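Local coordinates for protein assemblin (Human herpesvirus 3, PDB 1VZV) that is a herpesvirus serine protease, active as a dimer, that probably cleaves the assembly protein during capsid maturation, at residues A[36-41]-A[128-133]; A[46-51]-A[181-186]. All blocks are in the same frame, centred on the assembly; numbering follows the deposited sequence.

In the fold
Two contacts in this assemblin, the protease part of the capsid scaffolding protein, illustrate how chemistry follows place in a fold. Interaction 1 is buried: strand 37-40 pairs in parallel, through backbone hydrogen bonds, with strand 129-133, which carries His129 of the catalytic triad. Interaction 2 lies farther out and is partly buried; there the connection 181-184, leading into helix 185-197, packs on the first part of strand 47-56, chiefly through an indole face and a valine. The two share one sheet, since strand 37-40 runs antiparallel beside 47-56, with Ile38 O 2.8 Å from Val48 N in a probable hydrogen bond. Farther along, helix 185-197 also touches Asp41, returning to interaction 1.

Interaction 1: residues A[36-41]-A[128-133]; sequences IPINID and THVALC
Between Pro37 and Leu132 the two backbones exchange a ladder of hydrogen bonds. Val130 N gives a nearly straight bond to Pro37 O (3.0 Å, 169°), Asn39 N donates to Val130 O, and Asn39 O in turn accepts Leu132 N at 3.1 Å. A weak bond from Asp41 N to Leu132 O ends the series just beyond strand 37-40. Two CA-H...O contacts supplement it, from Ile38 CA to Val130 O and from Ala131 CA to Asn39 O.

This is parallel pairing inside the mixed sheet of the herpesvirus protease fold, with strand 108-112, which bears Ser110, on the other side of 129-133. The two faces of this strand pair differ in character.

Ile38, Val130, Ile40 and Leu132 share the aliphatic face. Ile38 and Val130 run alongside each other in the same direction, with Ile38 CG1 3.7 Å from Val130 CB; Ile38 CG2, anti to its backbone N, is the branch that reaches Leu132 CG.

Asn39 and Ala131 occupy the other face, which adjoins the catalytic site. A chi1 of 68° sets Asn39 CG on the His129 side, and both amide atoms lie near His129 ND1 (ND2 at 3.1 Å, OD1 at 3.3 Å), the amide and ring planes 52° apart. The His129 ring also meets that of His42, another triad member, while Ala131 touches Ser110.

Interaction 2: residues A[46-51]-A[181-186]; sequences CVVGEV and WKVSED
Trp181 lays one face of its indole on the backbone of Gly49, whose CA stands over the six-membered ring, 3.7 Å from its centroid and only 16° off the normal, in a CH-pi contact. Glu50 N lies above the same face, farther from the plane and displaced toward the rim. Val48 C and Val47 CG1 approach the ring obliquely, the latter near CD1. Beyond these segments, Ile66, Arg68 and Tyr174 also touch the tryptophan.

The strand under the indole carries a classic beta bulge: Val48 and Gly49 both face Ile38 of the neighbouring strand 37-40. Because Gly49 has no side chain, the ring meets main chain directly: Gly49 CA lies against the ring face, while Val48 C meets Trp181 CG and CB at the attached end. Trp181 CG, anti to its carbonyl carbon (chi1 -69°), comes to 3.6 Å from Gly49 N. Glu50 crosses the indole at about a right angle, with its CG 3.9 Å from Trp181 CZ2 and the carboxylate plane turned 75° from the ring. Its OE2 is hydrogen-bonded to Tyr174 OH and has a long, weak ion pair with Lys179, so this polar group is tied to the chain preceding Trp181.

Val183 makes the second, largely apolar part of the contact. Its two methyls divide the work. CG2, anti to the carbonyl carbon, lies near Val47 O and 4.1 Å from Val48 CG1. Trp181 and Val183 pack the connection against strand 47-56 just before helix 185-197, whose first residues meet the second subunit. The other methyl, Val183 CG1, reaches the start of the strand segment and sits 4.2 Å from Cys46 SG.

Interaction 1: residues A[36-41]-A[128-133]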
ATOM      1  N   ILE A  36      21.388 -12.129  14.473  1.00 25.00           N
ATOM      2  CA  ILE A  36      20.708 -11.517  13.342  1.00 25.00           C
ATOM      3  C   ILE A  36      19.356 -10.934  13.662  1.00 25.00           C
ATOM      4  O   ILE A  36      18.498 -11.619  14.215  1.00 25.00           O
ATOM      5  CB  ILE A  36      20.539 -12.538  12.238  1.00 25.00           C
ATOM      6  CG1 ILE A  36      21.907 -13.072  11.846  1.00 25.00           C
ATOM      7  CG2 ILE A  36      19.871 -11.917  11.046  1.00 25.00           C
ATOM      8  CD1 ILE A  36      21.849 -14.044  10.705  1.00 25.00           C
ATOM      9  N   PRO A  37      19.138  -9.664  13.287  1.00 25.00           N
ATOM     10  CA  PRO A  37      17.896  -8.934  13.515  1.00 25.00           C
ATOM     11  C   PRO A  37      16.916  -8.873  12.343  1.00 25.00           C
ATOM     12  O   PRO A  37      17.283  -8.994  11.176  1.00 25.00           O
ATOM     13  CB  PRO A  37      18.402  -7.552  13.890  1.00 25.00           C
ATOM     14  CG  PRO A  37      19.525  -7.373  12.930  1.00 25.00           C
ATOM     15  CD  PRO A  37      20.222  -8.731  12.928  1.00 25.00           C
ATOM     16  N   ILE A  38      15.664  -8.621  12.692  1.00 25.00           N
ATOM     17  CA  ILE A  38      14.570  -8.528  11.749  1.00 25.00           C
ATOM     18  C   ILE A  38      14.013  -7.106  11.749  1.00 25.00           C
ATOM     19  O   ILE A  38      13.509  -6.619  12.753  1.00 25.00           O
ATOM     20  CB  ILE A  38      13.463  -9.565  12.125  1.00 25.00           C
ATOM     21  CG1 ILE A  38      13.797 -10.914  11.512  1.00 25.00           C
ATOM     22  CG2 ILE A  38      12.074  -9.117  11.702  1.00 25.00           C
ATOM     23  CD1 ILE A  38      12.724 -11.935  11.710  1.00 25.00           C
ATOM     24  N   ASN A  39      14.169  -6.406  10.646  1.00 25.00           N
ATOM     25  CA  ASN A  39      13.621  -5.070  10.579  1.00 25.00           C
ATOM     26  C   ASN A  39      12.688  -5.020   9.383  1.00 25.00           C
ATOM     27  O   ASN A  39      12.596  -5.987   8.630  1.00 25.00           O
ATOM     28  CB  ASN A  39      14.722  -3.988  10.541  1.00 25.00           C
ATOM     29  CG  ASN A  39      15.532  -3.988   9.260  1.00 25.00           C
ATOM     30  OD1 ASN A  39      15.035  -4.347   8.192  1.00 25.00           O
ATOM     31  ND2 ASN A  39      16.790  -3.547   9.356  1.00 25.00           N
ATOM     32  N   ILE A  40      12.001  -3.904   9.210  1.00 25.00           N
ATOM     33  CA  ILE A  40      11.045  -3.729   8.125  1.00 25.00           C
ATOM     34  C   ILE A  40      11.625  -2.798   7.058  1.00 25.00           C
ATOM     35  O   ILE A  40      12.161  -1.770   7.398  1.00 25.00           O
ATOM     36  CB  ILE A  40       9.756  -3.080   8.698  1.00 25.00           C
ATOM     37  CG1 ILE A  40       9.120  -3.968   9.763  1.00 25.00           C
ATOM     38  CG2 ILE A  40       8.795  -2.689   7.579  1.00 25.00           C
ATOM     39  CD1 ILE A  40       8.006  -3.294  10.479  1.00 25.00           C
ATOM     40  N   ASP A  41      11.534  -3.162   5.784  1.00 25.00           N
ATOM     41  CA  ASP A  41      12.017  -2.319   4.678  1.00 25.00           C
ATOM     42  C   ASP A  41      13.539  -2.163   4.663  1.00 25.00           C
ATOM     43  O   ASP A  41      14.077  -1.328   3.920  1.00 25.00           O
ATOM     44  CB  ASP A  41      11.331  -0.923   4.757  1.00 25.00           C
ATOM     45  CG  ASP A  41      11.664   0.027   3.547  1.00 25.00           C
ATOM     46  OD1 ASP A  41      11.532  -0.431   2.386  1.00 25.00           O
ATOM     47  OD2 ASP A  41      12.001   1.240   3.759  1.00 25.00           O
ATOM     48  N   THR A 128      23.647 -10.406   8.259  1.00 25.00           N
ATOM     49  CA  THR A 128      23.406  -8.962   8.452  1.00 25.00           C
ATOM     50  C   THR A 128      21.999  -8.795   9.029  1.00 25.00           C
ATOM     51  O   THR A 128      21.843  -8.739  10.259  1.00 25.00           O
ATOM     52  CB  THR A 128      23.655  -8.079   7.191  1.00 25.00           C
ATOM     53  OG1 THR A 128      25.063  -7.965   6.970  1.00 25.00           O
ATOM     54  CG2 THR A 128      23.141  -6.688   7.394  1.00 25.00           C
ATOM     55  N   HIS A 129      20.976  -8.795   8.173  1.00 25.00           N
ATOM     56  CA  HIS A 129      19.613  -8.677   8.670  1.00 25.00           C
ATOM     57  C   HIS A 129      18.582  -9.218   7.680  1.00 25.00           C
ATOM     58  O   HIS A 129      18.863  -9.308   6.480  1.00 25.00           O
ATOM     59  CB  HIS A 129      19.296  -7.235   9.044  1.00 25.00           C
ATOM     60  CG  HIS A 129      19.104  -6.351   7.864  1.00 25.00           C
ATOM     61  ND1 HIS A 129      17.892  -5.815   7.495  1.00 25.00           N
ATOM     62  CD2 HIS A 129      19.979  -5.974   6.904  1.00 25.00           C
ATOM     63  CE1 HIS A 129      18.058  -5.163   6.356  1.00 25.00           C
ATOM     64  NE2 HIS A 129      19.309  -5.232   5.957  1.00 25.00           N
ATOM     65  N   VAL A 130      17.428  -9.619   8.228  1.00 25.00           N
ATOM     66  CA  VAL A 130      16.271 -10.175   7.519  1.00 25.00           C
ATOM     67  C   VAL A 130      15.215  -9.065   7.420  1.00 25.00           C
ATOM     68  O   VAL A 130      14.791  -8.543   8.452  1.00 25.00           O
ATOM     69  CB  VAL A 130      15.648 -11.338   8.360  1.00 25.00           C
ATOM     70  CG1 VAL A 130      14.273 -11.705   7.846  1.00 25.00           C
ATOM     71  CG2 VAL A 130      16.587 -12.556   8.375  1.00 25.00           C
ATOM     72  N   ALA A 131      14.763  -8.718   6.214  1.00 25.00           N
ATOM     73  CA  ALA A 131      13.769  -7.667   6.044  1.00 25.00           C
ATOM     74  C   ALA A 131      12.375  -8.234   5.782  1.00 25.00           C
ATOM     75  O   ALA A 131      12.228  -9.297   5.199  1.00 25.00           O
ATOM     76  CB  ALA A 131      14.170  -6.789   4.926  1.00 25.00           C
ATOM     77  N   LEU A 132      11.350  -7.574   6.292  1.00 25.00           N
ATOM     78  CA  LEU A 132       9.987  -8.013   6.035  1.00 25.00           C
ATOM     79  C   LEU A 132       9.516  -7.085   4.903  1.00 25.00           C
ATOM     80  O   LEU A 132       9.825  -5.901   4.921  1.00 25.00           O
ATOM     81  CB  LEU A 132       9.110  -7.864   7.294  1.00 25.00           C
ATOM     82  CG  LEU A 132       9.349  -8.747   8.536  1.00 25.00           C
ATOM     83  CD1 LEU A 132       8.319  -8.393   9.575  1.00 25.00           C
ATOM     84  CD2 LEU A 132       9.297 -10.236   8.212  1.00 25.00           C
ATOM     85  N   CYS A 133       8.749  -7.590   3.945  1.00 25.00           N
ATOM     86  CA  CYS A 133       8.339  -6.764   2.817  1.00 25.00           C
ATOM     87  C   CYS A 133       7.190  -7.413   2.046  1.00 25.00           C
ATOM     88  O   CYS A 133       6.752  -8.478   2.421  1.00 25.00           O
ATOM     89  CB  CYS A 133       9.559  -6.654   1.905  1.00 25.00           C
ATOM     90  SG  CYS A 133      10.375  -8.282   1.593  1.00 25.00           S
TER

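Interaction 2: residues A[46-51]-A[181-186]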
ATOM      1  N   CYS A  46      14.535   0.634  12.065  1.00 25.00           N
ATOM      2  CA  CYS A  46      13.241   0.003  12.255  1.00 25.00           C
ATOM      3  C   CYS A  46      13.306  -1.516  12.385  1.00 25.00           C
ATOM      4  O   CYS A  46      12.863  -2.237  11.505  1.00 25.00           O
ATOM      5  CB  CYS A  46      12.285   0.412  11.141  1.00 25.00           C
ATOM      6  SG  CYS A  46      10.606  -0.065  11.525  1.00 25.00           S
ATOM      7  N   VAL A  47      13.891  -1.976  13.490  1.00 25.00           N
ATOM      8  CA  VAL A  47      14.060  -3.394  13.819  1.00 25.00           C
ATOM      9  C   VAL A  47      12.915  -3.696  14.752  1.00 25.00           C
ATOM     10  O   VAL A  47      12.614  -2.892  15.629  1.00 25.00           O
ATOM     11  CB  VAL A  47      15.402  -3.640  14.546  1.00 25.00           C
ATOM     12  CG1 VAL A  47      15.500  -5.068  15.017  1.00 25.00           C
ATOM     13  CG2 VAL A  47      16.576  -3.299  13.624  1.00 25.00           C
ATOM     14  N   VAL A  48      12.288  -4.852  14.564  1.00 25.00           N
ATOM     15  CA  VAL A  48      11.120  -5.249  15.355  1.00 25.00           C
ATOM     16  C   VAL A  48      11.150  -6.673  15.907  1.00 25.00           C
ATOM     17  O   VAL A  48      10.115  -7.185  16.354  1.00 25.00           O
ATOM     18  CB  VAL A  48       9.839  -5.136  14.506  1.00 25.00           C
ATOM     19  CG1 VAL A  48       9.533  -3.681  14.200  1.00 25.00           C
ATOM     20  CG2 VAL A  48      10.012  -5.926  13.215  1.00 25.00           C
ATOM     21  N   GLY A  49      12.313  -7.312  15.874  1.00 25.00           N
ATOM     22  CA  GLY A  49      12.415  -8.667  16.364  1.00 25.00           C
ATOM     23  C   GLY A  49      13.793  -9.158  16.020  1.00 25.00           C
ATOM     24  O   GLY A  49      14.649  -8.346  15.641  1.00 25.00           O
ATOM     25  N   GLU A  50      14.033 -10.460  16.169  1.00 25.00           N
ATOM     26  CA  GLU A  50      15.337 -11.042  15.853  1.00 25.00           C
ATOM     27  C   GLU A  50      15.250 -12.533  15.524  1.00 25.00           C
ATOM     28  O   GLU A  50      14.536 -13.291  16.204  1.00 25.00           O
ATOM     29  CB  GLU A  50      16.332 -10.830  17.006  1.00 25.00           C
ATOM     30  CG  GLU A  50      16.171 -11.778  18.217  1.00 25.00           C
ATOM     31  CD  GLU A  50      17.417 -11.827  19.108  1.00 25.00           C
ATOM     32  OE1 GLU A  50      18.535 -11.988  18.582  1.00 25.00           O
ATOM     33  OE2 GLU A  50      17.278 -11.700  20.337  1.00 25.00           O
ATOM     34  N   VAL A  51      15.951 -12.939  14.465  1.00 25.00           N
ATOM     35  CA  VAL A  51      16.015 -14.344  14.041  1.00 25.00           C
ATOM     36  C   VAL A  51      16.554 -15.167  15.227  1.00 25.00           C
ATOM     37  O   VAL A  51      17.686 -14.952  15.660  1.00 25.00           O
ATOM     38  CB  VAL A  51      16.998 -14.512  12.820  1.00 25.00           C
ATOM     39  CG1 VAL A  51      17.568 -15.927  12.750  1.00 25.00           C
ATOM     40  CG2 VAL A  51      16.287 -14.201  11.525  1.00 25.00           C
ATOM     41  N   TRP A 181      10.761  -5.233  21.370  1.00 25.00           N
ATOM     42  CA  TRP A 181      11.314  -4.228  20.478  1.00 25.00           C
ATOM     43  C   TRP A 181      10.392  -3.025  20.366  1.00 25.00           C
ATOM     44  O   TRP A 181       9.228  -3.133  19.978  1.00 25.00           O
ATOM     45  CB  TRP A 181      11.589  -4.836  19.105  1.00 25.00           C
ATOM     46  CG  TRP A 181      12.715  -5.806  19.159  1.00 25.00           C
ATOM     47  CD1 TRP A 181      14.031  -5.554  18.871  1.00 25.00           C
ATOM     48  CD2 TRP A 181      12.662  -7.157  19.639  1.00 25.00           C
ATOM     49  NE1 TRP A 181      14.802  -6.659  19.161  1.00 25.00           N
ATOM     50  CE2 TRP A 181      13.987  -7.657  19.635  1.00 25.00           C
ATOM     51  CE3 TRP A 181      11.627  -7.994  20.071  1.00 25.00           C
ATOM     52  CZ2 TRP A 181      14.298  -8.959  20.057  1.00 25.00           C
ATOM     53  CZ3 TRP A 181      11.938  -9.288  20.485  1.00 25.00           C
ATOM     54  CH2 TRP A 181      13.262  -9.756  20.476  1.00 25.00           C
ATOM     55  N   LYS A 182      10.902  -1.876  20.768  1.00 25.00           N
ATOM     56  CA  LYS A 182      10.117  -0.666  20.703  1.00 25.00           C
ATOM     57  C   LYS A 182      10.605   0.242  19.598  1.00 25.00           C
ATOM     58  O   LYS A 182      11.810   0.535  19.534  1.00 25.00           O
ATOM     59  CB  LYS A 182      10.190   0.076  22.028  1.00 25.00           C
ATOM     60  CG  LYS A 182       9.346  -0.564  23.092  1.00 25.00           C
ATOM     61  CD  LYS A 182       9.523   0.120  24.426  1.00 25.00           C
ATOM     62  CE  LYS A 182       8.365  -0.223  25.351  1.00 25.00           C
ATOM     63  NZ  LYS A 182       7.085   0.423  24.899  1.00 25.00           N
ATOM     64  N   VAL A 183       9.703   0.591  18.672  1.00 25.00           N
ATOM     65  CA  VAL A 183       9.991   1.530  17.579  1.00 25.00           C
ATOM     66  C   VAL A 183       8.943   2.590  17.892  1.00 25.00           C
ATOM     67  O   VAL A 183       8.186   2.429  18.835  1.00 25.00           O
ATOM     68  CB  VAL A 183       9.812   0.909  16.152  1.00 25.00           C
ATOM     69  CG1 VAL A 183      10.006   1.954  15.107  1.00 25.00           C
ATOM     70  CG2 VAL A 183      10.845  -0.175  15.899  1.00 25.00           C
ATOM     71  N   SER A 184       8.854   3.655  17.126  1.00 25.00           N
ATOM     72  CA  SER A 184       7.901   4.698  17.469  1.00 25.00           C
ATOM     73  C   SER A 184       6.837   4.971  16.428  1.00 25.00           C
ATOM     74  O   SER A 184       7.142   5.503  15.375  1.00 25.00           O
ATOM     75  CB  SER A 184       8.676   5.986  17.743  1.00 25.00           C
ATOM     76  OG  SER A 184      10.029   5.682  18.094  1.00 25.00           O
ATOM     77  N   GLU A 185       5.590   4.663  16.760  1.00 25.00           N
ATOM     78  CA  GLU A 185       4.426   4.868  15.890  1.00 25.00           C
ATOM     79  C   GLU A 185       4.625   5.871  14.741  1.00 25.00           C
ATOM     80  O   GLU A 185       4.369   5.544  13.578  1.00 25.00           O
ATOM     81  CB  GLU A 185       3.232   5.305  16.745  1.00 25.00           C
ATOM     82  CG  GLU A 185       1.918   4.635  16.419  1.00 25.00           C
ATOM     83  CD  GLU A 185       1.123   4.236  17.682  1.00 25.00           C
ATOM     84  OE1 GLU A 185       1.720   4.207  18.794  1.00 25.00           O
ATOM     85  OE2 GLU A 185      -0.104   3.946  17.563  1.00 25.00           O
ATOM     86  N   ASP A 186       5.127   7.066  15.068  1.00 25.00           N
ATOM     87  CA  ASP A 186       5.358   8.129  14.084  1.00 25.00           C
ATOM     88  C   ASP A 186       6.299   7.735  12.967  1.00 25.00           C
ATOM     89  O   ASP A 186       6.065   8.116  11.832  1.00 25.00           O
ATOM     90  CB  ASP A 186       5.864   9.415  14.757  1.00 25.00           C
ATOM     91  CG  ASP A 186       4.734  10.261  15.370  1.00 25.00           C
ATOM     92  OD1 ASP A 186       3.581  10.151  14.869  1.00 25.00           O
ATOM     93  OD2 ASP A 186       5.004  11.052  16.332  1.00 25.00           O
TER